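Local structure of ribosomal RNA small subunit methyltransferase E (Bacillus subtilis, 1VHK) at residues Tyr84-Leu89 / Leu202-Pro207; Ala109-Gln114 / Arg152-His157; Ala115-Val120 / Gly210-Glu215. The protein probably methylates the N3 position of a specific uridine in 16S ribosomal RNA of the assembled 30S subunit, using S-adenosyl-L-methionine as methyl donor. All blocks are in the same frame, centred on the assembly; numbering follows the deposited sequence.

Interaction 1. Residues Tyr84-Leu89 / Leu202-Pro207; sequences YIASGL and LIVFGP
Ala86 and Val204 meet through their CB atoms, 3.7 Å apart, on one face of two adjacent central strands in the parallel sheet of the RNA methyltransferase domain, a member of the SPOUT clan. Beside them the CD1 branch of Leu202 reaches across to Tyr84 CB at 3.8 Å and, a little farther, to Ala86 CB. The opposite face carries Ile85 and Phe205. With Ile85 CG2 anti to its own backbone N, the methyl comes 3.6 Å from Phe205 CE1, while the carbonyl oxygen of Ala86 lies near the plane of the ring at its CD1 edge. Between the two faces runs the hydrogen bonding of a parallel sheet, its amides offered alternately by either strand: Ile203 N to Tyr84 O, Ala86 N to Ile203 O, Phe205 N to Ala86 O and Gly88 N to Phe205 O, the last the longest at 3.0 Å. Beyond it, Pro207 CB packs against Gly88 O. Strand 109-113 bonds to the far edge of 82-88, strand 171-175 lies along 200-205, and helix 239-253, through Pro240, touches both Ile85 and Phe205.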
loop_
_atom_site.group_PDB
_atom_site.type_symbol
_atom_site.label_atom_id
_atom_site.label_comp_id
_atom_site.label_asym_id
_atom_site.label_seq_id
_atom_site.Cartn_x
_atom_site.Cartn_y
_atom_site.Cartn_z
ATOM N N TYR A 84 -10.360 -9.516 3.939
ATOM C CA TYR A 84 -10.086 -10.554 2.975
ATOM C C TYR A 84 -10.100 -10.007 1.545
ATOM O O TYR A 84 -11.101 -9.456 1.095
ATOM C CB TYR A 84 -11.119 -11.662 3.053
ATOM C CG TYR A 84 -11.022 -12.515 4.290
ATOM C CD1 TYR A 84 -10.697 -13.867 4.201
ATOM C CD2 TYR A 84 -11.279 -11.986 5.538
ATOM C CE1 TYR A 84 -10.656 -14.660 5.337
ATOM C CE2 TYR A 84 -11.245 -12.759 6.683
ATOM C CZ TYR A 84 -10.925 -14.093 6.567
ATOM O OH TYR A 84 -10.898 -14.865 7.700
ATOM N N ILE A 85 -9.011 -10.233 0.837
ATOM C CA ILE A 85 -8.877 -9.772 -0.532
ATOM C C ILE A 85 -9.173 -10.900 -1.519
ATOM O O ILE A 85 -8.448 -11.885 -1.590
ATOM C CB ILE A 85 -7.454 -9.229 -0.803
ATOM C CG1 ILE A 85 -7.019 -8.269 0.292
ATOM C CG2 ILE A 85 -7.394 -8.560 -2.168
ATOM C CD1 ILE A 85 -7.958 -7.126 0.574
ATOM N N ALA A 86 -10.239 -10.749 -2.304
ATOM C CA ALA A 86 -10.510 -11.712 -3.373
ATOM C C ALA A 86 -10.055 -11.128 -4.712
ATOM O O ALA A 86 -10.728 -10.198 -5.173
ATOM C CB ALA A 86 -11.999 -12.030 -3.448
ATOM N N SER A 87 -9.054 -11.705 -5.387
ATOM C CA SER A 87 -8.666 -11.144 -6.673
ATOM C C SER A 87 -8.885 -12.014 -7.891
ATOM O O SER A 87 -8.355 -13.125 -8.028
ATOM C CB SER A 87 -7.190 -10.702 -6.640
ATOM O OG SER A 87 -6.849 -10.076 -5.425
ATOM N N GLY A 88 -9.543 -11.492 -8.924
ATOM C CA GLY A 88 -9.635 -12.283 -10.177
ATOM C C GLY A 88 -8.230 -12.451 -10.771
ATOM O O GLY A 88 -7.527 -11.471 -11.062
ATOM N N LEU A 89 -7.799 -13.706 -10.943
ATOM C CA LEU A 89 -6.456 -14.002 -11.424
ATOM C C LEU A 89 -5.931 -12.984 -12.424
ATOM O O LEU A 89 -6.413 -12.935 -13.558
ATOM C CB LEU A 89 -6.378 -15.394 -12.006
ATOM C CG LEU A 89 -5.920 -16.568 -11.161
ATOM C CD1 LEU A 89 -5.062 -16.161 -9.978
ATOM C CD2 LEU A 89 -7.093 -17.424 -10.682
ATOM N N LEU A 202 -14.958 -8.959 3.285
ATOM C CA LEU A 202 -14.558 -9.526 2.021
ATOM C C LEU A 202 -14.670 -8.443 0.939
ATOM O O LEU A 202 -15.654 -7.723 0.931
ATOM C CB LEU A 202 -15.440 -10.708 1.592
ATOM C CG LEU A 202 -15.081 -11.250 0.188
ATOM C CD1 LEU A 202 -13.705 -11.900 0.240
ATOM C CD2 LEU A 202 -16.131 -12.202 -0.320
ATOM N N ILE A 203 -13.619 -8.288 0.148
ATOM C CA ILE A 203 -13.586 -7.284 -0.916
ATOM C C ILE A 203 -13.177 -7.981 -2.210
ATOM O O ILE A 203 -12.118 -8.629 -2.216
ATOM C CB ILE A 203 -12.584 -6.141 -0.662
ATOM C CG1 ILE A 203 -12.684 -5.537 0.730
ATOM C CG2 ILE A 203 -12.786 -5.035 -1.704
ATOM C CD1 ILE A 203 -11.722 -4.415 1.024
ATOM N N VAL A 204 -14.050 -8.026 -3.222
ATOM C CA VAL A 204 -13.625 -8.750 -4.436
ATOM C C VAL A 204 -13.301 -7.788 -5.541
ATOM O O VAL A 204 -13.980 -6.784 -5.758
ATOM C CB VAL A 204 -14.596 -9.846 -4.841
ATOM C CG1 VAL A 204 -15.699 -10.046 -3.807
ATOM C CG2 VAL A 204 -15.181 -9.670 -6.233
ATOM N N PHE A 205 -12.207 -8.063 -6.261
ATOM C CA PHE A 205 -11.788 -7.219 -7.384
ATOM C C PHE A 205 -11.809 -8.004 -8.688
ATOM O O PHE A 205 -11.524 -9.212 -8.673
ATOM C CB PHE A 205 -10.324 -6.759 -7.120
ATOM C CG PHE A 205 -10.176 -6.081 -5.791
ATOM C CD1 PHE A 205 -9.924 -6.815 -4.658
ATOM C CD2 PHE A 205 -10.306 -4.707 -5.696
ATOM C CE1 PHE A 205 -9.848 -6.205 -3.427
ATOM C CE2 PHE A 205 -10.195 -4.079 -4.469
ATOM C CZ PHE A 205 -9.938 -4.830 -3.339
ATOM N N GLY A 206 -11.972 -7.366 -9.824
ATOM C CA GLY A 206 -11.937 -8.142 -11.089
ATOM C C GLY A 206 -10.504 -8.084 -11.641
ATOM O O GLY A 206 -9.670 -7.403 -11.062
ATOM N N PRO A 207 -10.268 -8.764 -12.748
ATOM C CA PRO A 207 -8.956 -8.808 -13.395
ATOM C C PRO A 207 -8.806 -7.651 -14.371
ATOM O O PRO A 207 -9.672 -6.769 -14.375
ATOM C CB PRO A 207 -9.015 -10.122 -14.170
ATOM C CG PRO A 207 -10.452 -10.248 -14.563
ATOM C CD PRO A 207 -11.228 -9.669 -13.405
#

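Interaction 2. Residues Ala109-Gln114 / Arg152-His157; sequences AFIPFQ and RVMDVH
Ala109 rests its CB 3.6 Å from Arg152 O, the carbonyl that takes the amide of the next residue, Phe110 N, at 2.7 Å. Phe110 O in turn accepts Met154 N at 2.9 Å, from a donor tilted 27° out of the carbonyl plane, and the Phe110 ring has Arg152 O near its plane, at its edge. At Ile111 two branches do different work. CG1 lies 3.7 Å from SE of Met154, a selenomethionine, the two side chains running side by side, whereas CG2 sits over the centre of the His157 ring, 3.8 Å from the centroid and 12° off its normal, in a CH-pi contact. The same ring bonds through ND1 to Asp155 O at 2.7 Å, with the acceptor in the ring plane. Pro112 packs through CD against Met154 O, and its carbonyl receives His157 N at 2.7 Å. Between the Phe110-Val153 and Phe113-His157 pairings, segment 152-157 uses one residue more, which shifts the register by one. Phe113 then sets CB beside His157 CB, 3.6 Å away, and Gln114 N closes the series on His157 O; the side-chain NE2 of Gln114 bonds Val120 O. An alanine at His157 would probably leave Ile111 CG2 without its flat cover and Asp155 O without its ND1 donor. The imidazole thus works at two levels: its face takes the Ile111 methyl while ND1, at its edge, bonds a carbonyl of its own loop, tying the loop after the short edge strand 152-153 of the methyltransferase sheet to the neighbouring strand, 109-113.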
loop_
_atom_site.group_PDB
_atom_site.type_symbol
_atom_site.label_atom_id
_atom_site.label_comp_id
_atom_site.label_asym_id
_atom_site.label_seq_id
_atom_site.Cartn_x
_atom_site.Cartn_y
_atom_site.Cartn_z
ATOM N N ALA A 109 -6.215 -12.051 4.667
ATOM C CA ALA A 109 -6.074 -13.326 3.926
ATOM C C ALA A 109 -6.318 -13.031 2.453
ATOM O O ALA A 109 -6.807 -11.946 2.195
ATOM C CB ALA A 109 -7.062 -14.360 4.442
ATOM N N PHE A 110 -5.802 -13.913 1.565
ATOM C CA PHE A 110 -6.033 -13.641 0.145
ATOM C C PHE A 110 -6.779 -14.792 -0.496
ATOM O O PHE A 110 -6.658 -15.952 -0.089
ATOM C CB PHE A 110 -4.730 -13.382 -0.594
ATOM C CG PHE A 110 -3.915 -12.238 -0.105
ATOM C CD1 PHE A 110 -4.049 -10.979 -0.636
ATOM C CD2 PHE A 110 -3.022 -12.439 0.948
ATOM C CE1 PHE A 110 -3.251 -9.937 -0.180
ATOM C CE2 PHE A 110 -2.247 -11.400 1.434
ATOM C CZ PHE A 110 -2.358 -10.150 0.851
ATOM N N ILE A 111 -7.680 -14.494 -1.416
ATOM C CA ILE A 111 -8.474 -15.544 -2.070
ATOM C C ILE A 111 -8.494 -15.283 -3.582
ATOM O O ILE A 111 -9.279 -14.438 -4.007
ATOM C CB ILE A 111 -9.940 -15.501 -1.618
ATOM C CG1 ILE A 111 -10.081 -15.643 -0.091
ATOM C CG2 ILE A 111 -10.726 -16.576 -2.339
ATOM C CD1 ILE A 111 -11.479 -15.261 0.360
ATOM N N PRO A 112 -7.640 -15.949 -4.325
ATOM C CA PRO A 112 -7.572 -15.799 -5.772
ATOM C C PRO A 112 -8.708 -16.588 -6.403
ATOM O O PRO A 112 -9.068 -17.647 -5.861
ATOM C CB PRO A 112 -6.223 -16.398 -6.142
ATOM C CG PRO A 112 -5.530 -16.666 -4.866
ATOM C CD PRO A 112 -6.637 -16.933 -3.853
ATOM N N PHE A 113 -9.262 -16.123 -7.512
ATOM C CA PHE A 113 -10.377 -16.904 -8.079
ATOM C C PHE A 113 -10.420 -16.762 -9.569
ATOM O O PHE A 113 -9.973 -15.731 -10.072
ATOM C CB PHE A 113 -11.707 -16.520 -7.410
ATOM C CG PHE A 113 -12.162 -15.129 -7.760
ATOM C CD1 PHE A 113 -11.894 -14.061 -6.924
ATOM C CD2 PHE A 113 -12.839 -14.895 -8.940
ATOM C CE1 PHE A 113 -12.293 -12.792 -7.272
ATOM C CE2 PHE A 113 -13.199 -13.621 -9.313
ATOM C CZ PHE A 113 -12.917 -12.557 -8.472
ATOM N N GLN A 114 -10.877 -17.817 -10.262
ATOM C CA GLN A 114 -10.928 -17.708 -11.737
ATOM C C GLN A 114 -11.997 -16.693 -12.101
ATOM O O GLN A 114 -13.129 -16.827 -11.590
ATOM C CB GLN A 114 -11.316 -19.052 -12.364
ATOM C CG GLN A 114 -11.023 -19.153 -13.850
ATOM C CD GLN A 114 -9.559 -18.974 -14.186
ATOM O OE1 GLN A 114 -8.678 -19.490 -13.463
ATOM N NE2 GLN A 114 -9.239 -18.241 -15.257
ATOM N N ARG A 152 -2.917 -15.768 5.327
ATOM C CA ARG A 152 -3.137 -16.994 4.597
ATOM C C ARG A 152 -3.564 -16.742 3.159
ATOM O O ARG A 152 -4.214 -15.754 2.804
ATOM C CB ARG A 152 -4.121 -17.888 5.341
ATOM C CG ARG A 152 -4.636 -19.075 4.547
ATOM C CD ARG A 152 -5.000 -20.253 5.433
ATOM N NE ARG A 152 -6.366 -20.188 5.939
ATOM C CZ ARG A 152 -7.416 -20.768 5.372
ATOM N NH1 ARG A 152 -8.612 -20.620 5.941
ATOM N NH2 ARG A 152 -7.285 -21.491 4.264
ATOM N N VAL A 153 -2.987 -17.516 2.258
ATOM C CA VAL A 153 -3.298 -17.424 0.828
ATOM C C VAL A 153 -4.080 -18.687 0.460
ATOM O O VAL A 153 -3.616 -19.811 0.699
ATOM C CB VAL A 153 -2.048 -17.296 -0.036
ATOM C CG1 VAL A 153 -2.390 -16.835 -1.452
ATOM C CG2 VAL A 153 -1.038 -16.356 0.576
HETATM N N MSE A 154 -5.305 -18.535 -0.005
HETATM C CA MSE A 154 -6.138 -19.725 -0.249
HETATM C C MSE A 154 -5.879 -20.334 -1.601
HETATM O O MSE A 154 -5.027 -19.879 -2.370
HETATM C CB MSE A 154 -7.603 -19.345 -0.039
HETATM C CG MSE A 154 -7.839 -18.606 1.287
HETATM SE SE MSE A 154 -9.689 -18.729 1.822
HETATM C CE MSE A 154 -9.780 -20.600 2.192
ATOM N N ASP A 155 -6.609 -21.406 -1.918
ATOM C CA ASP A 155 -6.432 -22.036 -3.239
ATOM C C ASP A 155 -7.249 -21.271 -4.269
ATOM O O ASP A 155 -8.251 -20.641 -3.912
ATOM C CB ASP A 155 -6.855 -23.488 -3.215
ATOM C CG ASP A 155 -5.736 -24.423 -2.809
ATOM O OD1 ASP A 155 -6.002 -25.313 -1.963
ATOM O OD2 ASP A 155 -4.615 -24.250 -3.345
ATOM N N VAL A 156 -6.787 -21.231 -5.514
ATOM C CA VAL A 156 -7.595 -20.512 -6.509
ATOM C C VAL A 156 -9.009 -21.091 -6.535
ATOM O O VAL A 156 -9.275 -22.278 -6.459
ATOM C CB VAL A 156 -6.935 -20.453 -7.866
ATOM C CG1 VAL A 156 -5.417 -20.305 -7.696
ATOM C CG2 VAL A 156 -7.261 -21.653 -8.726
ATOM N N HIS A 157 -9.969 -20.172 -6.411
ATOM C CA HIS A 157 -11.368 -20.479 -6.319
ATOM C C HIS A 157 -12.061 -20.327 -7.668
ATOM O O HIS A 157 -11.725 -19.456 -8.460
ATOM C CB HIS A 157 -12.071 -19.482 -5.360
ATOM C CG HIS A 157 -11.990 -19.842 -3.915
ATOM N ND1 HIS A 157 -10.825 -20.124 -3.276
ATOM C CD2 HIS A 157 -12.970 -19.940 -2.975
ATOM C CE1 HIS A 157 -11.075 -20.438 -2.011
ATOM N NE2 HIS A 157 -12.372 -20.318 -1.793
#

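Interaction 3. Residues Ala115-Val120 / Gly210-Glu215; sequences AARSVV and GLTEAE
Arg117 and Thr212 cross, with Thr212 OG1 3.7 Å above one face of the guanidinium and offset toward its rim. Arg117 CG stands anti to the carbonyl carbon, and the bend at chi2 (143°) sets CD beside Gly210 O. Its NH1 makes a weak bond to Gly210 O at 3.5 Å and another weak one to Gly209 O; Leu211 O is also near, at an angle too poor for a bond. Gly210 has phi 104°, a backbone setting that calls for glycine. This is the glycine-rich loop following strand 200-205, which in relatives of the SPOUT clan helps to form the cofactor pocket near the trefoil knot. Glu215 comes from the first turn of helix 213-221, extended beyond CG, toward segment 115-120. Its OE1 accepts Ala116 N at 2.8 Å on the syn side, 23° out of the carboxylate plane, and Ala116 CB lies beside the same carboxylate. Thr212 is the N-cap residue of this helix, though its own side chain makes no capping bond. Ala116 lies in a type I turn from Ala115 to Ser118, in which Ser118 N bonds Ala115 O and Ser118 OG accepts Ala115 N at 3.1 Å.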
loop_
_atom_site.group_PDB
_atom_site.type_symbol
_atom_site.label_atom_id
_atom_site.label_comp_id
_atom_site.label_asym_id
_atom_site.label_seq_id
_atom_site.Cartn_x
_atom_site.Cartn_y
_atom_site.Cartn_z
ATOM N N ALA A 115 -11.710 -15.714 -12.922
ATOM C CA ALA A 115 -12.788 -14.767 -13.296
ATOM C C ALA A 115 -13.063 -14.832 -14.794
ATOM O O ALA A 115 -12.147 -15.012 -15.601
ATOM C CB ALA A 115 -12.398 -13.379 -12.830
ATOM N N ALA A 116 -14.284 -14.503 -15.205
ATOM C CA ALA A 116 -14.693 -14.556 -16.601
ATOM C C ALA A 116 -13.675 -13.926 -17.530
ATOM O O ALA A 116 -13.297 -14.509 -18.570
ATOM C CB ALA A 116 -16.066 -13.936 -16.772
ATOM N N ARG A 117 -13.166 -12.736 -17.179
ATOM C CA ARG A 117 -12.158 -12.093 -17.998
ATOM C C ARG A 117 -10.733 -12.451 -17.613
ATOM O O ARG A 117 -9.812 -11.873 -18.200
ATOM C CB ARG A 117 -12.342 -10.578 -18.026
ATOM C CG ARG A 117 -13.477 -10.154 -18.953
ATOM C CD ARG A 117 -14.231 -8.983 -18.368
ATOM N NE ARG A 117 -15.335 -8.566 -19.233
ATOM C CZ ARG A 117 -15.910 -7.374 -19.110
ATOM N NH1 ARG A 117 -15.511 -6.518 -18.179
ATOM N NH2 ARG A 117 -16.871 -7.035 -19.957
ATOM N N SER A 118 -10.519 -13.345 -16.658
ATOM C CA SER A 118 -9.175 -13.788 -16.312
ATOM C C SER A 118 -8.561 -14.478 -17.547
ATOM O O SER A 118 -8.959 -15.574 -17.920
ATOM C CB SER A 118 -9.161 -14.765 -15.154
ATOM O OG SER A 118 -9.236 -14.153 -13.908
ATOM N N VAL A 119 -7.580 -13.836 -18.140
ATOM C CA VAL A 119 -6.902 -14.283 -19.329
ATOM C C VAL A 119 -6.076 -15.542 -19.131
ATOM O O VAL A 119 -5.724 -16.211 -20.108
ATOM C CB VAL A 119 -6.005 -13.179 -19.937
ATOM C CG1 VAL A 119 -6.643 -11.811 -19.747
ATOM C CG2 VAL A 119 -4.601 -13.220 -19.359
ATOM N N VAL A 120 -5.734 -15.850 -17.892
ATOM C CA VAL A 120 -4.899 -16.998 -17.582
ATOM C C VAL A 120 -5.697 -18.165 -17.038
ATOM O O VAL A 120 -6.625 -17.990 -16.254
ATOM C CB VAL A 120 -3.793 -16.582 -16.588
ATOM C CG1 VAL A 120 -2.964 -15.443 -17.175
ATOM C CG2 VAL A 120 -4.379 -16.171 -15.246
ATOM N N GLY A 210 -11.761 -6.835 -15.863
ATOM C CA GLY A 210 -12.745 -6.296 -14.916
ATOM C C GLY A 210 -13.874 -7.294 -14.704
ATOM O O GLY A 210 -14.045 -8.215 -15.513
ATOM N N LEU A 211 -14.604 -7.170 -13.600
ATOM C CA LEU A 211 -15.722 -8.101 -13.376
ATOM C C LEU A 211 -16.743 -7.921 -14.499
ATOM O O LEU A 211 -16.681 -6.958 -15.266
ATOM C CB LEU A 211 -16.356 -7.934 -12.018
ATOM C CG LEU A 211 -15.506 -8.332 -10.798
ATOM C CD1 LEU A 211 -15.958 -7.569 -9.568
ATOM C CD2 LEU A 211 -15.586 -9.834 -10.575
ATOM N N THR A 212 -17.630 -8.892 -14.627
ATOM C CA THR A 212 -18.636 -8.844 -15.707
ATOM C C THR A 212 -19.993 -8.458 -15.185
ATOM O O THR A 212 -20.297 -8.737 -14.004
ATOM C CB THR A 212 -18.628 -10.230 -16.382
ATOM O OG1 THR A 212 -18.590 -10.062 -17.797
ATOM C CG2 THR A 212 -19.782 -11.106 -15.969
ATOM N N GLU A 213 -20.881 -7.920 -16.006
ATOM C CA GLU A 213 -22.240 -7.583 -15.559
ATOM C C GLU A 213 -22.893 -8.793 -14.887
ATOM O O GLU A 213 -23.467 -8.689 -13.799
ATOM C CB GLU A 213 -23.112 -7.109 -16.707
ATOM C CG GLU A 213 -22.609 -5.908 -17.476
ATOM C CD GLU A 213 -23.598 -5.361 -18.484
ATOM O OE1 GLU A 213 -24.776 -5.784 -18.474
ATOM O OE2 GLU A 213 -23.208 -4.490 -19.299
ATOM N N ALA A 214 -22.766 -9.951 -15.526
ATOM C CA ALA A 214 -23.305 -11.188 -14.987
ATOM C C ALA A 214 -22.770 -11.446 -13.582
ATOM O O ALA A 214 -23.566 -11.558 -12.645
ATOM C CB ALA A 214 -23.026 -12.352 -15.910
ATOM N N GLU A 215 -21.461 -11.428 -13.434
ATOM C CA GLU A 215 -20.735 -11.609 -12.196
ATOM C C GLU A 215 -21.173 -10.654 -11.093
ATOM O O GLU A 215 -21.384 -11.072 -9.947
ATOM C CB GLU A 215 -19.218 -11.442 -12.455
ATOM C CG GLU A 215 -18.589 -12.635 -13.154
ATOM C CD GLU A 215 -17.179 -12.359 -13.645
ATOM O OE1 GLU A 215 -16.349 -13.294 -13.682
ATOM O OE2 GLU A 215 -16.937 -11.184 -13.999
#

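Overall arrangement
Interactions 1 and 2 belong to one parallel sheet, their centres about 9 Å apart: strands 82-88 and 109-113 are neighbours in it and join the two contacts, with Ile85 O and Ile111 N 2.7 Å apart in a probable hydrogen bond. Along the chain, interaction 2 is nested within the loop that interaction 1 closes. Interaction 3 lies just beyond the C-terminal ends of these strands, its centre about 11 Å from that of interaction 1 and 16 Å from that of interaction 2. It is tied to both, by Ser118 OG on Leu89 O (3.1 Å) and Gln114 NE2 on Val120 O (2.8 Å). As in other SPOUT methyltransferases, the loops around interaction 3 probably border the cofactor site.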